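Local coordinates for periplasmic sugar-binding protein (PDB 4RXU) that binds D-glucose in the cleft between two lobes and probably serves as the solute-binding component of an ABC-type sugar transporter, at residues W45-T50 / S355-A360; A140-Y145 / T275-E280; A279-V284 / S361-L366; T295-V300 / A350-S355. One frame throughout, in Å; residues are numbered along the deposited sequence.

Contact 1. Residues W45-T50 / S355-A360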
loop_
_atom_site.group_PDB
_atom_site.type_symbol
_atom_site.label_atom_id
_atom_site.label_comp_id
_atom_site.label_asym_id
_atom_site.label_seq_id
_atom_site.Cartn_x
_atom_site.Cartn_y
_atom_site.Cartn_z
ATOM N N TRP A 45 1.193 8.935 -3.226
ATOM C CA TRP A 45 2.288 9.338 -4.127
ATOM C C TRP A 45 2.720 10.784 -3.951
ATOM O O TRP A 45 3.819 11.141 -4.355
ATOM C CB TRP A 45 2.007 8.990 -5.603
ATOM C CG TRP A 45 1.490 7.600 -5.641
ATOM C CD1 TRP A 45 0.230 7.226 -5.923
ATOM C CD2 TRP A 45 2.164 6.419 -5.169
ATOM N NE1 TRP A 45 0.068 5.875 -5.698
ATOM C CE2 TRP A 45 1.249 5.363 -5.237
ATOM C CE3 TRP A 45 3.457 6.154 -4.720
ATOM C CZ2 TRP A 45 1.571 4.075 -4.846
ATOM C CZ3 TRP A 45 3.777 4.875 -4.345
ATOM C CH2 TRP A 45 2.845 3.853 -4.410
ATOM N N ILE A 46 1.871 11.590 -3.333
ATOM C CA ILE A 46 2.252 12.930 -2.924
ATOM C C ILE A 46 3.336 12.864 -1.841
ATOM O O ILE A 46 4.265 13.676 -1.847
ATOM C CB ILE A 46 1.017 13.728 -2.454
ATOM C CG1 ILE A 46 -0.110 13.684 -3.499
ATOM C CG2 ILE A 46 1.401 15.166 -2.174
ATOM C CD1 ILE A 46 0.245 14.218 -4.864
ATOM N N GLN A 47 3.236 11.884 -0.938
ATOM C CA GLN A 47 4.286 11.691 0.066
ATOM C C GLN A 47 5.615 11.388 -0.634
ATOM O O GLN A 47 6.641 12.032 -0.381
ATOM C CB GLN A 47 3.955 10.580 1.042
ATOM C CG GLN A 47 2.726 10.790 1.919
ATOM C CD GLN A 47 2.801 9.908 3.155
ATOM O OE1 GLN A 47 3.813 9.923 3.884
ATOM N NE2 GLN A 47 1.757 9.122 3.392
ATOM N N ASP A 48 5.605 10.407 -1.537
ATOM C CA ASP A 48 6.856 10.077 -2.231
ATOM C C ASP A 48 7.390 11.248 -3.047
ATOM O O ASP A 48 8.585 11.486 -3.035
ATOM C CB ASP A 48 6.708 8.848 -3.121
ATOM C CG ASP A 48 6.215 7.654 -2.351
ATOM O OD1 ASP A 48 5.041 7.704 -1.929
ATOM O OD2 ASP A 48 7.005 6.695 -2.143
ATOM N N GLU A 49 6.521 11.968 -3.751
ATOM C CA GLU A 49 6.947 13.166 -4.491
ATOM C C GLU A 49 7.677 14.149 -3.569
ATOM O O GLU A 49 8.779 14.594 -3.869
ATOM C CB GLU A 49 5.754 13.874 -5.157
ATOM C CG GLU A 49 6.153 15.070 -6.002
ATOM C CD GLU A 49 4.960 15.846 -6.489
ATOM O OE1 GLU A 49 3.934 15.862 -5.776
ATOM O OE2 GLU A 49 5.045 16.448 -7.571
ATOM N N THR A 50 7.058 14.444 -2.439
ATOM C CA THR A 50 7.620 15.360 -1.445
ATOM C C THR A 50 8.945 14.881 -0.910
ATOM O O THR A 50 9.926 15.625 -0.872
ATOM C CB THR A 50 6.639 15.560 -0.274
ATOM O OG1 THR A 50 5.484 16.268 -0.765
ATOM C CG2 THR A 50 7.339 16.333 0.905
ATOM N N SER A 355 10.548 10.455 15.591
ATOM C CA SER A 355 11.279 10.011 14.403
ATOM C C SER A 355 11.556 11.131 13.390
ATOM O O SER A 355 12.277 10.927 12.416
ATOM C CB SER A 355 10.472 8.946 13.698
ATOM O OG SER A 355 9.263 9.509 13.172
ATOM N N GLY A 356 10.941 12.284 13.583
ATOM C CA GLY A 356 11.056 13.378 12.629
ATOM C C GLY A 356 10.194 13.319 11.388
ATOM O O GLY A 356 10.282 14.203 10.544
ATOM N N TYR A 357 9.349 12.305 11.278
ATOM C CA TYR A 357 8.546 12.159 10.080
ATOM C C TYR A 357 7.621 13.351 9.880
ATOM O O TYR A 357 7.581 13.967 8.787
ATOM C CB TYR A 357 7.738 10.867 10.129
ATOM C CG TYR A 357 7.252 10.397 8.777
ATOM C CD1 TYR A 357 8.119 9.795 7.904
ATOM C CD2 TYR A 357 5.927 10.575 8.371
ATOM C CE1 TYR A 357 7.715 9.359 6.645
ATOM C CE2 TYR A 357 5.504 10.107 7.141
ATOM C CZ TYR A 357 6.415 9.495 6.271
ATOM O OH TYR A 357 6.022 8.988 5.031
ATOM N N TYR A 358 6.924 13.701 10.958
ATOM C CA TYR A 358 6.039 14.855 10.972
ATOM C C TYR A 358 6.337 15.766 12.141
ATOM O O TYR A 358 6.762 15.308 13.180
ATOM C CB TYR A 358 4.571 14.452 11.104
ATOM C CG TYR A 358 3.978 13.660 9.957
ATOM C CD1 TYR A 358 4.212 14.015 8.643
ATOM C CD2 TYR A 358 3.151 12.589 10.196
ATOM C CE1 TYR A 358 3.632 13.326 7.595
ATOM C CE2 TYR A 358 2.572 11.882 9.135
ATOM C CZ TYR A 358 2.812 12.270 7.840
ATOM O OH TYR A 358 2.255 11.584 6.771
ATOM N N SER A 359 6.068 17.050 11.963
ATOM C CA SER A 359 6.068 17.981 13.084
ATOM C C SER A 359 4.811 17.790 13.929
ATOM O O SER A 359 3.707 17.585 13.406
ATOM C CB SER A 359 6.166 19.415 12.583
ATOM O OG SER A 359 5.932 20.345 13.641
ATOM N N ALA A 360 4.976 17.866 15.250
ATOM C CA ALA A 360 3.826 17.793 16.154
ATOM C C ALA A 360 2.769 18.857 15.833
ATOM O O ALA A 360 1.572 18.642 16.061
ATOM C CB ALA A 360 4.281 17.955 17.592
#
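Q47 of helix 44-59 is met by two neighbouring tyrosines, Y357 and Y358, just past helix 348-354. Segment 355-360 begins by leaving that helix: Y357 N makes a weak bond back to S355 OG at 3.4 Å, and between them G356 takes a positive phi, where a side chain would jam against the carbonyl oxygen of S355. Y357 then supplies the polar link. Its CG lies anti to the backbone N (chi1 -160°), which sends the ring out toward the helix, and OH donates to Q47 OE1 at 2.7 Å, tilted 21° from the carbonyl plane. Amide and ring planes stand 70° apart, with the oxygen at the edge of the ring. Y358 comes next and turns one face to its neighbour's edge: Y357 CD2 stands 3.5 Å above the Y358 ring plane, over the centre. Y358 OH passes 3.7 Å from Q47 OE1 but bonds to A279 O instead. Q47 NE2 is also engaged, by E280 OE2 and D278 O, so both ends of the amide are used and its orientation is fixed. The contact bridges the two lobes of a type I periplasmic binding protein, two residues along from the glucose-binding W45. Helix 44-59 lies on one side, with R51 reaching Y357 O; Y357 packs on helix 300-315 and Y358 on I353 of helix 348-354.

Contact 2. Residues A140-Y145 / T275-E280; sequences AQQAQY and TGQDAE. With BGC (beta-D-glucopyranose), chain C.
Q142, on helix 135-148, lies across the strand-to-loop turn at T275 and G276. This is the second lobe of a type I periplasmic binding protein, where loops leaving the C-terminal ends of parallel strands reach the sugar, here the loop after strand 269-274. One hydrogen bond joins the segments: Q142 NE2 donates to G276 O at 3.1 Å, almost straight at the hydrogen (173°). The acceptor lies in the plane of the Q142 amide, yet the donor stands above the carbonyl plane of G276, 76° out of it, and so does not use a lone pair. The extended chain of Q142 delivers the amide there, with CG anti to the carbonyl carbon (chi1 -69°).

Packing does the rest. Q142 CB rests on T275 CB at 3.9 Å, the side chains crossing at about a right angle, and T275 CG2 comes within 3.3 Å of Q142 O. T275 OG1 is held by A250 O. Farther along, Q277 CB lies 4.0 Å from Q142 NE2, while its amide oxygen goes to K298 NZ and its nitrogen to P251 O. A leucine at Q142 has no amide to offer G276 O, and the loop that carries D278 would probably lose a tie to the helix.

The sugar is gripped one residue past Q277. D278 takes two neighbouring hydroxyls with its two carboxylate oxygens: glucose O3 donates to OD1 at 2.5 Å and glucose O4 donates to OD2 at 2.5 Å.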
loop_
_atom_site.group_PDB
_atom_site.type_symbol
_atom_site.label_atom_id
_atom_site.label_comp_id
_atom_site.label_asym_id
_atom_site.label_seq_id
_atom_site.Cartn_x
_atom_site.Cartn_y
_atom_site.Cartn_z
ATOM N N ALA A 140 -0.484 -8.460 7.553
ATOM C CA ALA A 140 -0.427 -9.247 8.797
ATOM C C ALA A 140 -0.656 -8.337 9.993
ATOM O O ALA A 140 -1.433 -8.677 10.879
ATOM C CB ALA A 140 0.890 -9.990 8.930
ATOM N N GLN A 141 -0.012 -7.172 10.005
ATOM C CA GLN A 141 -0.171 -6.250 11.115
ATOM C C GLN A 141 -1.580 -5.684 11.199
ATOM O O GLN A 141 -2.137 -5.501 12.273
ATOM C CB GLN A 141 0.840 -5.123 11.036
ATOM C CG GLN A 141 2.229 -5.559 11.439
ATOM C CD GLN A 141 3.220 -4.405 11.421
ATOM O OE1 GLN A 141 2.846 -3.272 11.618
ATOM N NE2 GLN A 141 4.471 -4.703 11.222
ATOM N N GLN A 142 -2.165 -5.395 10.049
ATOM C CA GLN A 142 -3.545 -4.937 10.037
ATOM C C GLN A 142 -4.452 -5.995 10.669
ATOM O O GLN A 142 -5.258 -5.716 11.567
ATOM C CB GLN A 142 -3.986 -4.616 8.613
ATOM C CG GLN A 142 -3.304 -3.403 8.029
ATOM C CD GLN A 142 -3.606 -3.208 6.585
ATOM O OE1 GLN A 142 -3.892 -4.157 5.875
ATOM N NE2 GLN A 142 -3.538 -1.971 6.133
ATOM N N ALA A 143 -4.346 -7.211 10.161
ATOM C CA ALA A 143 -5.181 -8.288 10.688
ATOM C C ALA A 143 -4.918 -8.597 12.164
ATOM O O ALA A 143 -5.853 -8.851 12.935
ATOM C CB ALA A 143 -5.003 -9.541 9.854
ATOM N N GLN A 144 -3.647 -8.594 12.541
ATOM C CA GLN A 144 -3.261 -8.921 13.908
ATOM C C GLN A 144 -3.870 -7.915 14.897
ATOM O O GLN A 144 -4.326 -8.299 15.963
ATOM C CB GLN A 144 -1.737 -9.013 14.045
ATOM C CG GLN A 144 -1.302 -9.635 15.357
ATOM C CD GLN A 144 -1.713 -11.089 15.441
ATOM O OE1 GLN A 144 -1.345 -11.890 14.584
ATOM N NE2 GLN A 144 -2.498 -11.428 16.453
ATOM N N TYR A 145 -3.930 -6.645 14.506
ATOM C CA TYR A 145 -4.567 -5.624 15.332
ATOM C C TYR A 145 -6.036 -5.990 15.588
ATOM O O TYR A 145 -6.512 -5.945 16.722
ATOM C CB TYR A 145 -4.457 -4.217 14.707
ATOM C CG TYR A 145 -5.120 -3.198 15.590
ATOM C CD1 TYR A 145 -6.491 -2.964 15.488
ATOM C CD2 TYR A 145 -4.400 -2.515 16.558
ATOM C CE1 TYR A 145 -7.135 -2.068 16.321
ATOM C CE2 TYR A 145 -5.026 -1.606 17.399
ATOM C CZ TYR A 145 -6.383 -1.390 17.273
ATOM O OH TYR A 145 -7.007 -0.509 18.104
ATOM N N THR A 275 -8.545 -0.627 10.458
ATOM C CA THR A 275 -7.132 -0.613 10.127
ATOM C C THR A 275 -6.841 0.419 9.051
ATOM O O THR A 275 -7.738 1.083 8.571
ATOM C CB THR A 275 -6.672 -2.010 9.663
ATOM O OG1 THR A 275 -7.348 -2.367 8.459
ATOM C CG2 THR A 275 -6.936 -3.026 10.719
ATOM N N GLY A 276 -5.563 0.559 8.709
ATOM C CA GLY A 276 -5.134 1.441 7.618
ATOM C C GLY A 276 -3.641 1.333 7.379
ATOM O O GLY A 276 -2.973 0.482 7.939
ATOM N N GLN A 277 -3.134 2.171 6.486
ATOM C CA GLN A 277 -1.700 2.312 6.295
ATOM C C GLN A 277 -1.393 3.604 5.559
ATOM O O GLN A 277 -2.253 4.129 4.864
ATOM C CB GLN A 277 -1.095 1.148 5.498
ATOM C CG GLN A 277 -1.461 1.139 4.027
ATOM C CD GLN A 277 -0.792 -0.001 3.296
ATOM O OE1 GLN A 277 0.436 -0.065 3.206
ATOM N NE2 GLN A 277 -1.595 -0.916 2.782
ATOM N N ASP A 278 -0.153 4.055 5.766
ATOM C CA ASP A 278 0.517 5.193 5.096
ATOM C C ASP A 278 0.714 6.382 6.048
ATOM O O ASP A 278 1.459 7.307 5.731
ATOM C CB ASP A 278 -0.231 5.703 3.858
ATOM C CG ASP A 278 -0.284 4.692 2.703
ATOM O OD1 ASP A 278 0.453 3.680 2.693
ATOM O OD2 ASP A 278 -1.063 4.971 1.766
ATOM N N ALA A 279 0.036 6.372 7.202
ATOM C CA ALA A 279 0.145 7.484 8.158
ATOM C C ALA A 279 -0.132 8.831 7.483
ATOM O O ALA A 279 0.541 9.829 7.735
ATOM C CB ALA A 279 1.490 7.483 8.880
ATOM N N GLU A 280 -1.168 8.862 6.655
ATOM C CA GLU A 280 -1.641 10.124 6.104
ATOM C C GLU A 280 -2.064 11.031 7.268
ATOM O O GLU A 280 -2.628 10.571 8.251
ATOM C CB GLU A 280 -2.798 9.892 5.125
ATOM C CG GLU A 280 -2.370 9.124 3.850
ATOM C CD GLU A 280 -1.473 9.906 2.885
ATOM O OE1 GLU A 280 -1.424 11.158 2.964
ATOM O OE2 GLU A 280 -0.819 9.265 2.029
HETATM C C2 BGC C . 0.933 1.558 -1.660
HETATM C C3 BGC C . 0.122 2.084 -0.493
HETATM C C4 BGC C . -0.962 3.016 -1.015
HETATM C C5 BGC C . -1.782 2.346 -2.119
HETATM C C6 BGC C . -2.766 3.279 -2.789
HETATM C C1 BGC C . -0.082 0.833 -2.528
HETATM O O1 BGC C . 0.515 0.077 -3.540
HETATM O O2 BGC C . 1.951 0.677 -1.173
HETATM O O3 BGC C . 1.009 2.769 0.387
HETATM O O4 BGC C . -1.879 3.294 0.061
HETATM O O5 BGC C . -0.930 1.819 -3.117
HETATM O O6 BGC C . -2.149 4.501 -3.199
#

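Contact 3. Residues A279-V284 / S361-L366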
loop_
_atom_site.group_PDB
_atom_site.type_symbol
_atom_site.label_atom_id
_atom_site.label_comp_id
_atom_site.label_asym_id
_atom_site.label_seq_id
_atom_site.Cartn_x
_atom_site.Cartn_y
_atom_site.Cartn_z
ATOM N N ALA A 279 0.036 6.372 7.202
ATOM C CA ALA A 279 0.145 7.484 8.158
ATOM C C ALA A 279 -0.132 8.831 7.483
ATOM O O ALA A 279 0.541 9.829 7.735
ATOM C CB ALA A 279 1.490 7.483 8.880
ATOM N N GLU A 280 -1.168 8.862 6.655
ATOM C CA GLU A 280 -1.641 10.124 6.104
ATOM C C GLU A 280 -2.064 11.031 7.268
ATOM O O GLU A 280 -2.628 10.571 8.251
ATOM C CB GLU A 280 -2.798 9.892 5.125
ATOM C CG GLU A 280 -2.370 9.124 3.850
ATOM C CD GLU A 280 -1.473 9.906 2.885
ATOM O OE1 GLU A 280 -1.424 11.158 2.964
ATOM O OE2 GLU A 280 -0.819 9.265 2.029
ATOM N N LYS A 281 -1.813 12.329 7.133
ATOM C CA LYS A 281 -2.066 13.273 8.221
ATOM C C LYS A 281 -3.501 13.193 8.721
ATOM O O LYS A 281 -3.738 13.183 9.927
ATOM C CB LYS A 281 -1.671 14.692 7.815
ATOM C CG LYS A 281 -0.163 14.829 7.650
ATOM C CD LYS A 281 0.259 16.229 7.249
ATOM C CE LYS A 281 1.743 16.356 7.017
ATOM N NZ LYS A 281 2.089 17.752 6.630
ATOM N N ALA A 282 -4.452 13.132 7.789
ATOM C CA ALA A 282 -5.860 13.122 8.174
ATOM C C ALA A 282 -6.176 11.870 8.957
ATOM O O ALA A 282 -7.049 11.889 9.823
ATOM C CB ALA A 282 -6.777 13.249 6.956
ATOM N N SER A 283 -5.491 10.769 8.650
ATOM C CA SER A 283 -5.706 9.550 9.442
ATOM C C SER A 283 -5.001 9.586 10.783
ATOM O O SER A 283 -5.486 8.992 11.749
ATOM C CB SER A 283 -5.301 8.269 8.690
ATOM O OG SER A 283 -6.298 7.910 7.766
ATOM N N VAL A 284 -3.839 10.228 10.846
ATOM C CA VAL A 284 -3.195 10.428 12.149
ATOM C C VAL A 284 -4.168 11.187 13.056
ATOM O O VAL A 284 -4.354 10.832 14.228
ATOM C CB VAL A 284 -1.858 11.176 12.024
ATOM C CG1 VAL A 284 -1.249 11.463 13.403
ATOM C CG2 VAL A 284 -0.884 10.336 11.213
ATOM N N SER A 361 3.219 20.002 15.318
ATOM C CA SER A 361 2.309 21.102 15.018
ATOM C C SER A 361 1.333 20.785 13.876
ATOM O O SER A 361 0.377 21.539 13.646
ATOM C CB SER A 361 3.084 22.362 14.672
ATOM O OG SER A 361 3.844 22.144 13.505
ATOM N N ASP A 362 1.556 19.671 13.173
ATOM C CA ASP A 362 0.626 19.236 12.128
ATOM C C ASP A 362 -0.708 18.762 12.684
ATOM O O ASP A 362 -1.662 18.595 11.923
ATOM C CB ASP A 362 1.176 18.038 11.361
ATOM C CG ASP A 362 2.426 18.341 10.552
ATOM O OD1 ASP A 362 2.883 19.512 10.473
ATOM O OD2 ASP A 362 2.975 17.350 9.995
ATOM N N PHE A 363 -0.733 18.450 13.977
ATOM C CA PHE A 363 -1.872 17.792 14.604
ATOM C C PHE A 363 -2.410 18.530 15.790
ATOM O O PHE A 363 -1.698 19.302 16.435
ATOM C CB PHE A 363 -1.473 16.382 15.036
ATOM C CG PHE A 363 -0.870 15.584 13.902
ATOM C CD1 PHE A 363 -1.655 15.227 12.829
ATOM C CD2 PHE A 363 0.481 15.318 13.842
ATOM C CE1 PHE A 363 -1.115 14.553 11.745
ATOM C CE2 PHE A 363 1.032 14.654 12.763
ATOM C CZ PHE A 363 0.238 14.269 11.707
ATOM N N THR A 364 -3.667 18.250 16.084
ATOM C CA THR A 364 -4.287 18.754 17.295
ATOM C C THR A 364 -4.347 17.628 18.322
ATOM O O THR A 364 -4.714 16.457 18.041
ATOM C CB THR A 364 -5.669 19.379 17.040
ATOM O OG1 THR A 364 -6.563 18.389 16.558
ATOM C CG2 THR A 364 -5.555 20.474 15.988
ATOM N N ASN A 365 -3.944 17.973 19.533
ATOM C CA ASN A 365 -4.096 17.082 20.672
ATOM C C ASN A 365 -3.360 15.744 20.597
ATOM O O ASN A 365 -3.812 14.711 21.066
ATOM C CB ASN A 365 -5.548 16.845 21.022
ATOM C CG ASN A 365 -5.682 16.293 22.400
ATOM O OD1 ASN A 365 -4.952 16.702 23.314
ATOM N ND2 ASN A 365 -6.561 15.342 22.566
ATOM N N LEU A 366 -2.168 15.815 20.052
ATOM C CA LEU A 366 -1.306 14.667 19.964
ATOM C C LEU A 366 -0.920 14.233 21.384
ATOM O O LEU A 366 -0.391 15.034 22.150
ATOM C CB LEU A 366 -0.088 15.093 19.183
ATOM C CG LEU A 366 1.003 14.082 18.955
ATOM C CD1 LEU A 366 0.481 12.935 18.123
ATOM C CD2 LEU A 366 2.089 14.841 18.230
#
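The F363 ring is sandwiched between V284 and the side chain of its own neighbour, D362. V284 CG1, which stands anti to its backbone N (chi1 176°), makes a CH-pi contact over one face, 3.6 Å from the F363 ring centroid and 17° off the normal, while V284 CB comes within 3.5 Å of F363 CE1. On the opposite face D362 CB sits over the ring centre. The edge is also occupied: K281 O lies near the ring plane, 3.5 Å from F363 CE1.

This is the first turn of helix 281-288 in the second lobe of the type I periplasmic binding protein fold, with E280 at its N-cap and V284 N bonded to E280 O, and the C-terminal tail of the chain runs over it. I288 and Q285 of the same helix also touch F363, and Q285 OE1 accepts a hydrogen bond from T364 N. V284 also packs on V348 and L352 of helix 348-354.

The charged part is looser and faces outward. K281, fully extended, forms a salt bridge with D362, 3.5 Å from K281 NZ to D362 OD2, and K281 CE is marginally nearer to that oxygen, at 3.4 Å. K281 NZ has a second partner in a citrate that probably came from the crystallisation liquor.

Contact 4. Residues T295-V300 / A350-S355; sequences TVFKDV and AALIDS. With BGC (beta-D-glucopyranose), chain C.
F297 holds its ring anti to the backbone N (chi1 169°), a torsion that carries the ring toward L352, whose CG is anti to its own carbonyl carbon (chi1 -59°); the two side chains slide past each other in opposite directions. L352 CD2 comes to rest over one face, a CH-pi contact 3.6 Å from the F297 ring centroid and 19° off the normal. D299 N lies over the opposite face, also offset toward the rim. A351 O approaches F297 CE2 obliquely at 3.7 Å, and S355 OG donates to that same oxygen at 2.6 Å. Here strand 295-298, paired antiparallel with strand 332-343, backs onto helix 348-354, and Y357 meets F297 edge-to-face. An alanine at F297 would take the ring away and probably leave a gap between strand and helix, with L352 CD2 and the Y357 ring deprived of their shared aromatic partner.

The next residue looks to the cleft. K298, bent at chi3, brings NZ 2.9 Å from glucose O2 and 3.0 Å from glucose O3, donating to both. The strand is thus apolar toward the helix and cationic toward the sugar, and D278 nearby, a long and weak ion pair, would probably favour the charged amine.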
loop_
_atom_site.group_PDB
_atom_site.type_symbol
_atom_site.label_atom_id
_atom_site.label_comp_id
_atom_site.label_asym_id
_atom_site.label_seq_id
_atom_site.Cartn_x
_atom_site.Cartn_y
_atom_site.Cartn_z
ATOM N N THR A 295 -2.828 2.738 12.084
ATOM C CA THR A 295 -2.283 2.785 10.743
ATOM C C THR A 295 -0.923 2.081 10.749
ATOM O O THR A 295 -0.175 2.129 11.721
ATOM C CB THR A 295 -2.151 4.234 10.186
ATOM O OG1 THR A 295 -1.866 4.209 8.777
ATOM C CG2 THR A 295 -1.060 5.016 10.918
ATOM N N VAL A 296 -0.601 1.440 9.638
ATOM C CA VAL A 296 0.724 0.889 9.425
ATOM C C VAL A 296 1.608 1.986 8.821
ATOM O O VAL A 296 1.349 2.492 7.728
ATOM C CB VAL A 296 0.743 -0.401 8.586
ATOM C CG1 VAL A 296 2.179 -0.855 8.404
ATOM C CG2 VAL A 296 -0.073 -1.495 9.275
ATOM N N PHE A 297 2.638 2.371 9.574
ATOM C CA PHE A 297 3.560 3.430 9.169
ATOM C C PHE A 297 4.636 2.819 8.297
ATOM O O PHE A 297 5.311 1.891 8.709
ATOM C CB PHE A 297 4.200 4.062 10.410
ATOM C CG PHE A 297 5.359 4.990 10.125
ATOM C CD1 PHE A 297 5.239 6.010 9.183
ATOM C CD2 PHE A 297 6.568 4.849 10.796
ATOM C CE1 PHE A 297 6.298 6.859 8.931
ATOM C CE2 PHE A 297 7.630 5.710 10.541
ATOM C CZ PHE A 297 7.491 6.702 9.599
ATOM N N LYS A 298 4.777 3.363 7.092
ATOM C CA LYS A 298 5.786 2.965 6.117
ATOM C C LYS A 298 6.660 4.191 5.852
ATOM O O LYS A 298 6.184 5.172 5.284
ATOM C CB LYS A 298 5.114 2.452 4.835
ATOM C CG LYS A 298 3.960 1.480 5.093
ATOM C CD LYS A 298 3.555 0.614 3.927
ATOM C CE LYS A 298 3.199 1.435 2.711
ATOM N NZ LYS A 298 2.569 0.547 1.691
ATOM N N ASP A 299 7.898 4.169 6.340
ATOM C CA ASP A 299 8.718 5.364 6.328
ATOM C C ASP A 299 9.205 5.635 4.914
ATOM O O ASP A 299 10.197 5.083 4.462
ATOM C CB ASP A 299 9.874 5.225 7.330
ATOM C CG ASP A 299 10.584 6.526 7.605
ATOM O OD1 ASP A 299 10.524 7.448 6.750
ATOM O OD2 ASP A 299 11.205 6.618 8.688
ATOM N N VAL A 300 8.463 6.499 4.229
ATOM C CA VAL A 300 8.769 6.883 2.855
ATOM C C VAL A 300 10.141 7.526 2.725
ATOM O O VAL A 300 10.757 7.467 1.666
ATOM C CB VAL A 300 7.638 7.776 2.275
ATOM C CG1 VAL A 300 7.991 8.267 0.876
ATOM C CG2 VAL A 300 6.316 7.018 2.220
ATOM N N ALA A 350 5.948 8.623 19.434
ATOM C CA ALA A 350 7.259 7.988 19.206
ATOM C C ALA A 350 7.486 7.672 17.744
ATOM O O ALA A 350 8.545 7.965 17.214
ATOM C CB ALA A 350 7.421 6.733 20.030
ATOM N N ALA A 351 6.481 7.122 17.073
ATOM C CA ALA A 351 6.700 6.610 15.721
ATOM C C ALA A 351 6.795 7.709 14.659
ATOM O O ALA A 351 7.582 7.579 13.723
ATOM C CB ALA A 351 5.622 5.619 15.336
ATOM N N LEU A 352 5.981 8.758 14.797
ATOM C CA LEU A 352 5.829 9.748 13.749
ATOM C C LEU A 352 6.464 11.080 14.067
ATOM O O LEU A 352 6.817 11.809 13.136
ATOM C CB LEU A 352 4.349 9.952 13.420
ATOM C CG LEU A 352 3.586 8.707 12.962
ATOM C CD1 LEU A 352 2.164 9.108 12.603
ATOM C CD2 LEU A 352 4.282 8.036 11.765
ATOM N N ILE A 353 6.550 11.425 15.350
ATOM C CA ILE A 353 7.025 12.747 15.748
ATOM C C ILE A 353 8.479 12.680 16.218
ATOM O O ILE A 353 9.334 13.417 15.720
ATOM C CB ILE A 353 6.132 13.348 16.843
ATOM C CG1 ILE A 353 4.660 13.399 16.411
ATOM C CG2 ILE A 353 6.650 14.722 17.249
ATOM C CD1 ILE A 353 4.371 13.855 15.013
ATOM N N ASP A 354 8.770 11.772 17.123
ATOM C CA ASP A 354 10.146 11.636 17.650
ATOM C C ASP A 354 11.106 11.157 16.561
ATOM O O ASP A 354 12.315 11.450 16.579
ATOM C CB ASP A 354 10.156 10.703 18.866
ATOM C CG ASP A 354 9.376 11.265 20.042
ATOM O OD1 ASP A 354 9.114 12.488 20.055
ATOM O OD2 ASP A 354 9.043 10.473 20.956
ATOM N N SER A 355 10.548 10.455 15.591
ATOM C CA SER A 355 11.279 10.011 14.403
ATOM C C SER A 355 11.556 11.131 13.390
ATOM O O SER A 355 12.277 10.927 12.416
ATOM C CB SER A 355 10.472 8.946 13.698
ATOM O OG SER A 355 9.263 9.509 13.172
HETATM C C2 BGC C . 0.933 1.558 -1.660
HETATM C C3 BGC C . 0.122 2.084 -0.493
HETATM C C4 BGC C . -0.962 3.016 -1.015
HETATM C C5 BGC C . -1.782 2.346 -2.119
HETATM C C6 BGC C . -2.766 3.279 -2.789
HETATM C C1 BGC C . -0.082 0.833 -2.528
HETATM O O1 BGC C . 0.515 0.077 -3.540
HETATM O O2 BGC C . 1.951 0.677 -1.173
HETATM O O3 BGC C . 1.009 2.769 0.387
HETATM O O4 BGC C . -1.879 3.294 0.061
HETATM O O5 BGC C . -0.930 1.819 -3.117
HETATM O O6 BGC C . -2.149 4.501 -3.199
#

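Overall arrangement
From the N terminus, segment 45-50 opens contact 1 in the first lobe, a loop of some 300 residues that closes only at 355-360. Inside it contact 2 joins helix 135-148 to the loop after strand 269-274, and contact 3 starts on the residues A279 and E280 where contact 2 ends. Contact 4, from strand 295-298 to helix 348-354, follows contact 2 in series and is nested within the loops of both contact 1 and contact 3. Contact 4 hands S355 on to contact 1, and contact 3 closes last, at 361-366, crossing contact 1. Contacts 2 and 4 both reach glucose; contacts 1 and 3 bind the C-terminal tail to the two lobes.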